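PDB 5UUJ: AlkZ from Streptomyces sahachiroi, which belongs to the AlkZ-like family of DNA glycosylases and is a helix-rich single-chain protein related to helix-turn-helix proteins. Local coordinates for residues W45-A48 against E49-A53; A58-R61 against E62-N65; A359-A362 against R363-V367. All coordinates share one frame; numbering follows the deposited sequence.

Contact 1 of 3, residues W45-A48 against E49-A53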
loop_
_atom_site.group_PDB
_atom_site.type_symbol
_atom_site.label_atom_id
_atom_site.label_comp_id
_atom_site.label_asym_id
_atom_site.label_seq_id
_atom_site.Cartn_x
_atom_site.Cartn_y
_atom_site.Cartn_z
ATOM N N TRP A 45 4.127 -7.469 -9.156
ATOM C CA TRP A 45 5.134 -6.448 -9.418
ATOM C C TRP A 45 4.756 -5.540 -10.581
ATOM O O TRP A 45 4.927 -4.324 -10.498
ATOM C CB TRP A 45 6.494 -7.093 -9.694
ATOM C CG TRP A 45 7.575 -6.080 -9.845
ATOM C CD1 TRP A 45 8.300 -5.815 -10.967
ATOM C CD2 TRP A 45 8.039 -5.171 -8.842
ATOM N NE1 TRP A 45 9.195 -4.802 -10.724
ATOM C CE2 TRP A 45 9.055 -4.388 -9.426
ATOM C CE3 TRP A 45 7.694 -4.942 -7.505
ATOM C CZ2 TRP A 45 9.731 -3.397 -8.721
ATOM C CZ3 TRP A 45 8.367 -3.958 -6.807
ATOM C CH2 TRP A 45 9.374 -3.198 -7.415
ATOM N N SER A 46 4.240 -6.127 -11.657
ATOM C CA SER A 46 3.880 -5.362 -12.845
ATOM C C SER A 46 2.833 -4.306 -12.516
ATOM O O SER A 46 2.810 -3.233 -13.118
ATOM C CB SER A 46 3.366 -6.290 -13.949
ATOM O OG SER A 46 2.249 -7.046 -13.516
ATOM N N VAL A 47 1.976 -4.611 -11.548
ATOM C CA VAL A 47 0.939 -3.684 -11.119
ATOM C C VAL A 47 1.531 -2.523 -10.310
ATOM O O VAL A 47 1.086 -1.383 -10.433
ATOM C CB VAL A 47 -0.134 -4.421 -10.296
ATOM C CG1 VAL A 47 -1.076 -3.443 -9.615
ATOM C CG2 VAL A 47 -0.917 -5.364 -11.198
ATOM N N ALA A 48 2.537 -2.814 -9.490
ATOM C CA ALA A 48 3.194 -1.778 -8.700
ATOM C C ALA A 48 3.931 -0.795 -9.605
ATOM O O ALA A 48 3.914 0.415 -9.369
ATOM C CB ALA A 48 4.154 -2.398 -7.701
ATOM N N GLU A 49 4.582 -1.325 -10.637
ATOM C CA GLU A 49 5.274 -0.501 -11.620
ATOM C C GLU A 49 4.308 0.455 -12.308
ATOM O O GLU A 49 4.603 1.638 -12.479
ATOM C CB GLU A 49 5.957 -1.376 -12.671
ATOM C CG GLU A 49 7.076 -2.248 -12.141
ATOM C CD GLU A 49 7.630 -3.168 -13.208
ATOM O OE1 GLU A 49 8.864 -3.190 -13.398
ATOM O OE2 GLU A 49 6.829 -3.868 -13.864
ATOM N N LEU A 50 3.154 -0.074 -12.703
ATOM C CA LEU A 50 2.163 0.695 -13.444
ATOM C C LEU A 50 1.618 1.853 -12.616
ATOM O O LEU A 50 1.478 2.966 -13.115
ATOM C CB LEU A 50 1.014 -0.214 -13.891
ATOM C CG LEU A 50 -0.100 0.441 -14.708
ATOM C CD1 LEU A 50 0.427 0.926 -16.052
ATOM C CD2 LEU A 50 -1.259 -0.524 -14.898
ATOM N N ASN A 51 1.322 1.592 -11.348
ATOM C CA ASN A 51 0.695 2.596 -10.496
ATOM C C ASN A 51 1.621 3.769 -10.180
ATOM O O ASN A 51 1.159 4.886 -9.942
ATOM C CB ASN A 51 0.200 1.951 -9.206
ATOM C CG ASN A 51 -0.964 1.000 -9.444
ATOM O OD1 ASN A 51 -1.685 1.119 -10.442
ATOM N ND2 ASN A 51 -1.156 0.055 -8.530
ATOM N N VAL A 52 2.924 3.517 -10.184
ATOM C CA VAL A 52 3.894 4.598 -10.075
ATOM C C VAL A 52 3.975 5.347 -11.406
ATOM O O VAL A 52 3.941 6.579 -11.439
ATOM C CB VAL A 52 5.288 4.070 -9.671
ATOM C CG1 VAL A 52 6.331 5.180 -9.714
ATOM C CG2 VAL A 52 5.230 3.459 -8.279
ATOM N N ALA A 53 4.064 4.597 -12.501
ATOM C CA ALA A 53 4.252 5.188 -13.826
ATOM C C ALA A 53 3.070 6.061 -14.234
ATOM O O ALA A 53 3.252 7.093 -14.881
ATOM C CB ALA A 53 4.477 4.099 -14.862
#

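Contact 2 of 3, residues A58-R61 against E62-N65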
loop_
_atom_site.group_PDB
_atom_site.type_symbol
_atom_site.label_atom_id
_atom_site.label_comp_id
_atom_site.label_asym_id
_atom_site.label_seq_id
_atom_site.Cartn_x
_atom_site.Cartn_y
_atom_site.Cartn_z
ATOM N N ALA A 58 5.263 12.032 -17.694
ATOM C CA ALA A 58 5.918 11.203 -18.694
ATOM C C ALA A 58 6.205 9.843 -18.062
ATOM O O ALA A 58 7.255 9.664 -17.443
ATOM C CB ALA A 58 7.201 11.857 -19.187
ATOM N N PRO A 59 5.260 8.891 -18.192
ATOM C CA PRO A 59 5.363 7.573 -17.549
ATOM C C PRO A 59 6.729 6.918 -17.705
ATOM O O PRO A 59 7.251 6.802 -18.814
ATOM C CB PRO A 59 4.283 6.759 -18.259
ATOM C CG PRO A 59 3.244 7.761 -18.590
ATOM C CD PRO A 59 3.990 9.026 -18.932
ATOM N N ASP A 60 7.295 6.502 -16.576
ATOM C CA ASP A 60 8.633 5.927 -16.530
ATOM C C ASP A 60 8.628 4.700 -15.621
ATOM O O ASP A 60 9.107 4.751 -14.488
ATOM C CB ASP A 60 9.632 6.978 -16.035
ATOM C CG ASP A 60 11.067 6.504 -16.102
ATOM O OD1 ASP A 60 11.333 5.480 -16.764
ATOM O OD2 ASP A 60 11.935 7.172 -15.499
ATOM N N ARG A 61 8.080 3.596 -16.126
ATOM C CA ARG A 61 7.815 2.432 -15.286
ATOM C C ARG A 61 9.100 1.778 -14.787
ATOM O O ARG A 61 9.092 1.109 -13.757
ATOM C CB ARG A 61 6.951 1.404 -16.037
ATOM C CG ARG A 61 7.653 0.633 -17.151
ATOM C CD ARG A 61 6.726 -0.412 -17.796
ATOM N NE ARG A 61 6.393 -1.525 -16.897
ATOM C CZ ARG A 61 5.174 -1.812 -16.430
ATOM N NH1 ARG A 61 4.116 -1.079 -16.756
ATOM N NH2 ARG A 61 5.009 -2.851 -15.624
ATOM N N GLU A 62 10.204 1.985 -15.498
ATOM C CA GLU A 62 11.478 1.412 -15.071
ATOM C C GLU A 62 12.066 2.166 -13.882
ATOM O O GLU A 62 13.026 1.701 -13.268
ATOM C CB GLU A 62 12.486 1.398 -16.228
ATOM C CG GLU A 62 12.168 0.376 -17.319
ATOM C CD GLU A 62 12.043 -1.046 -16.785
ATOM O OE1 GLU A 62 12.875 -1.453 -15.945
ATOM O OE2 GLU A 62 11.105 -1.757 -17.205
ATOM N N SER A 63 11.489 3.318 -13.545
ATOM C CA SER A 63 11.988 4.109 -12.425
ATOM C C SER A 63 11.896 3.306 -11.126
ATOM O O SER A 63 12.725 3.462 -10.232
ATOM C CB SER A 63 11.220 5.430 -12.297
ATOM O OG SER A 63 9.852 5.229 -11.979
ATOM N N VAL A 64 10.902 2.430 -11.038
ATOM C CA VAL A 64 10.729 1.604 -9.847
ATOM C C VAL A 64 11.882 0.611 -9.726
ATOM O O VAL A 64 12.542 0.544 -8.689
ATOM C CB VAL A 64 9.389 0.842 -9.870
ATOM C CG1 VAL A 64 9.179 0.087 -8.562
ATOM C CG2 VAL A 64 8.235 1.803 -10.108
ATOM N N ASN A 65 12.125 -0.153 -10.788
ATOM C CA ASN A 65 13.234 -1.104 -10.809
ATOM C C ASN A 65 14.583 -0.439 -10.548
ATOM O O ASN A 65 15.428 -1.005 -9.857
ATOM C CB ASN A 65 13.284 -1.845 -12.151
ATOM C CG ASN A 65 12.201 -2.906 -12.280
ATOM O OD1 ASN A 65 11.716 -3.448 -11.285
ATOM N ND2 ASN A 65 11.823 -3.212 -13.515
HETATM O O HOH W 1 10.586 3.307 -18.137
HETATM O O HOH W 2 9.064 -3.008 -16.348
#

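Contact 3 of 3, residues A359-A362 against R363-V367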
loop_
_atom_site.group_PDB
_atom_site.type_symbol
_atom_site.label_atom_id
_atom_site.label_comp_id
_atom_site.label_asym_id
_atom_site.label_seq_id
_atom_site.Cartn_x
_atom_site.Cartn_y
_atom_site.Cartn_z
ATOM N N ALA A 359 -3.768 6.471 -23.983
ATOM C CA ALA A 359 -2.442 6.828 -24.478
ATOM C C ALA A 359 -1.453 6.971 -23.327
ATOM O O ALA A 359 -0.273 6.646 -23.462
ATOM C CB ALA A 359 -2.508 8.112 -25.276
ATOM N N HIS A 360 -1.947 7.468 -22.197
ATOM C CA HIS A 360 -1.142 7.597 -20.990
ATOM C C HIS A 360 -0.814 6.210 -20.432
ATOM O O HIS A 360 0.318 5.943 -20.029
ATOM C CB HIS A 360 -1.883 8.441 -19.952
ATOM C CG HIS A 360 -1.054 8.808 -18.760
ATOM N ND1 HIS A 360 0.020 9.664 -18.835
ATOM C CD2 HIS A 360 -1.161 8.443 -17.458
ATOM C CE1 HIS A 360 0.549 9.811 -17.630
ATOM N NE2 HIS A 360 -0.149 9.081 -16.781
ATOM N N VAL A 361 -1.811 5.329 -20.427
ATOM C CA VAL A 361 -1.628 3.955 -19.974
ATOM C C VAL A 361 -0.693 3.201 -20.917
ATOM O O VAL A 361 0.109 2.379 -20.479
ATOM C CB VAL A 361 -2.980 3.212 -19.874
ATOM C CG1 VAL A 361 -2.778 1.718 -19.614
ATOM C CG2 VAL A 361 -3.835 3.820 -18.773
ATOM N N ALA A 362 -0.804 3.485 -22.212
ATOM C CA ALA A 362 0.044 2.840 -23.208
ATOM C C ALA A 362 1.513 3.143 -22.932
ATOM O O ALA A 362 2.356 2.245 -22.945
ATOM C CB ALA A 362 -0.338 3.293 -24.609
ATOM N N ARG A 363 1.810 4.413 -22.678
ATOM C CA ARG A 363 3.174 4.840 -22.393
ATOM C C ARG A 363 3.669 4.209 -21.092
ATOM O O ARG A 363 4.827 3.804 -20.987
ATOM C CB ARG A 363 3.246 6.365 -22.312
ATOM C CG ARG A 363 4.655 6.941 -22.199
ATOM C CD ARG A 363 5.457 6.790 -23.491
ATOM N NE ARG A 363 6.047 5.461 -23.635
ATOM C CZ ARG A 363 7.184 5.071 -23.060
ATOM N NH1 ARG A 363 7.869 5.904 -22.286
ATOM N NH2 ARG A 363 7.637 3.838 -23.254
ATOM N N ALA A 364 2.776 4.119 -20.109
ATOM C CA ALA A 364 3.108 3.512 -18.824
ATOM C C ALA A 364 3.293 2.000 -18.943
ATOM O O ALA A 364 3.868 1.377 -18.054
ATOM C CB ALA A 364 2.032 3.826 -17.797
ATOM N N SER A 365 2.805 1.422 -20.040
ATOM C CA SER A 365 2.918 -0.016 -20.282
ATOM C C SER A 365 4.080 -0.344 -21.221
ATOM O O SER A 365 4.422 -1.511 -21.414
ATOM C CB SER A 365 1.618 -0.568 -20.872
ATOM O OG SER A 365 0.504 -0.217 -20.073
ATOM N N GLY A 366 4.676 0.686 -21.811
ATOM C CA GLY A 366 5.801 0.499 -22.709
ATOM C C GLY A 366 5.393 0.055 -24.102
ATOM O O GLY A 366 6.162 -0.610 -24.796
ATOM N N VAL A 367 4.182 0.422 -24.510
ATOM C CA VAL A 367 3.707 0.143 -25.859
ATOM C C VAL A 367 3.312 1.444 -26.546
ATOM O O VAL A 367 3.058 2.453 -25.889
ATOM C CB VAL A 367 2.510 -0.835 -25.855
ATOM C CG1 VAL A 367 2.923 -2.160 -25.240
ATOM C CG2 VAL A 367 1.320 -0.244 -25.108
#

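Contact 1 of 3, residues W45-A48 against E49-A53
The backbone N of E49 meets the carbonyl O of W45 at 3.0 Å. It is the first of four i to i+4 hydrogen bonds that link 45-48 to 49-53 within helix 45-53; L50 N on S46 O and N51 N on V47 O follow, and the last, V52 N on A48 O, is weak. This one-turn spacing also brings the E49 side chain onto the indole of W45. There, CG of E49 lies over one face, 4.0 Å from the centroid of the five-membered ring, a CH-pi contact. W45 helps by its first torsion: CG is anti to the backbone N (chi1 -175°), which swings the indole in toward the following turn. E49 runs extended beyond CG and crosses the ring at about a right angle, its carboxylate plane turned 42° from the indole plane. OE1 of E49 comes within 3.1 Å of W45 NE1, yet the firmer polar partners of both groups lie on the next piece of chain. W45 NE1 hydrogen-bonds N65 OD1 on helix 62-69, and E49 OE2 forms a salt bridge with R61 NH2, which ties the turn to the chain leading into that helix. The indole also packs on V64 and V68 of helix 62-69 and makes a cation-pi contact with K75. Another side of helix 45-53 is turned to helix 351-365, where L50 and A53 press on A364. The V47 and N51 side chains run side by side, pointing the same way. ND2 of N51, hydrogen-bonded to G286 O, lies 3.7 Å from the methyl CG1 of V47.

Contact 2 of 3, residues A58-R61 against E62-N65
D60 and S63 face each other across a type I beta-turn that leads the loop after helix 45-53 into helix 62-69, and one carbonyl, D60 O, holds the turn with two bonds. S63 OG donates to it at 2.7 Å, coming nearly straight onto the end of the carbonyl, while S63 N reaches the same oxygen at 2.9 Å from above the carbonyl plane. The hydroxyl gets there because chi1 of S63 (65°) sets OG between its own backbone N and carbonyl carbon, folded back over the turn. The D60 carboxylate swings toward the same serine, OD2 standing 3.7 Å from S63 CB, but its main partner is R66, with which OD2 forms a salt bridge. OD1 accepts a hydrogen bond from water 1, which in turn accepts from E62 N at 3.0 Å. Next to this, the side chains of R61 and E62 cross obliquely, guanidinium and carboxylate planes 47° apart, without touching by their charged atoms. Water 2 joins them instead: it lies at the guanidinium edge, in plane, accepts from R61 NE at 3.1 Å and donates to E62 OE2. The bend of E62 at chi2 curls OE1 forward along the helix, where N65 ND2 bonds it at 3.2 Å from above the carboxylate plane. R61 NH1 hydrogen-bonds A364 O; NH2 holds the E49 salt bridge. V64 packs on V52 of helix 45-53, N65 OD1 accepts from W45 NE1, and P59 packs against H360, R363 and A364 of helix 351-365.

Contact 3 of 3, residues A359-A362 against R363-V367
Helix 351-365 ends in a Schellman motif: G366 leaves the helix with a positive phi of 79°, V367 N bonds A362 O at 3.0 Å, and a weak bond joins G366 N to R363 O. The helix is the crossover of a beta-alpha-beta unit that runs from strand 337-342 to strand 372-374, and this turn sends the chain on toward the last strand. A362 O accepts from S365 N as well, at 3.1 Å, the two donors arriving from opposite faces of its carbonyl plane. S365 turns its hydroxyl back one turn. With OG anti to the carbonyl carbon (chi1 -53°), it donates to V361 O at 2.7 Å from above the carbonyl plane, and V361 CG1 lies alongside. V361 packs on L283 and W331 and S365 on I333, which places this face of the helix on the mixed sheet. H360 NE2 is hydrogen-bonded to L54 O, just beyond helix 45-53. Past the glycine, V367 folds back over the last turn, its CG2 resting 3.9 Å from A362 CB.

Overall arrangement
Contacts 1 to 3 follow one another along the chain, but the third comes some 300 residues after the second. Contacts 1 and 2 lie on consecutive helices, 45-53 and 62-69, with centres about 8 Å apart; contact 3, on helix 351-365, has its centre about 12 Å from contact 1 and 11 Å from contact 2. R61 of contact 2 links the other two, since its guanidinium reaches both the helix of contact 1 and the C-terminal end of the helix of contact 3. A364 sits where all three meet. Together they join two consecutive N-terminal helices to the C-terminal beta-alpha-beta unit and its mixed sheet.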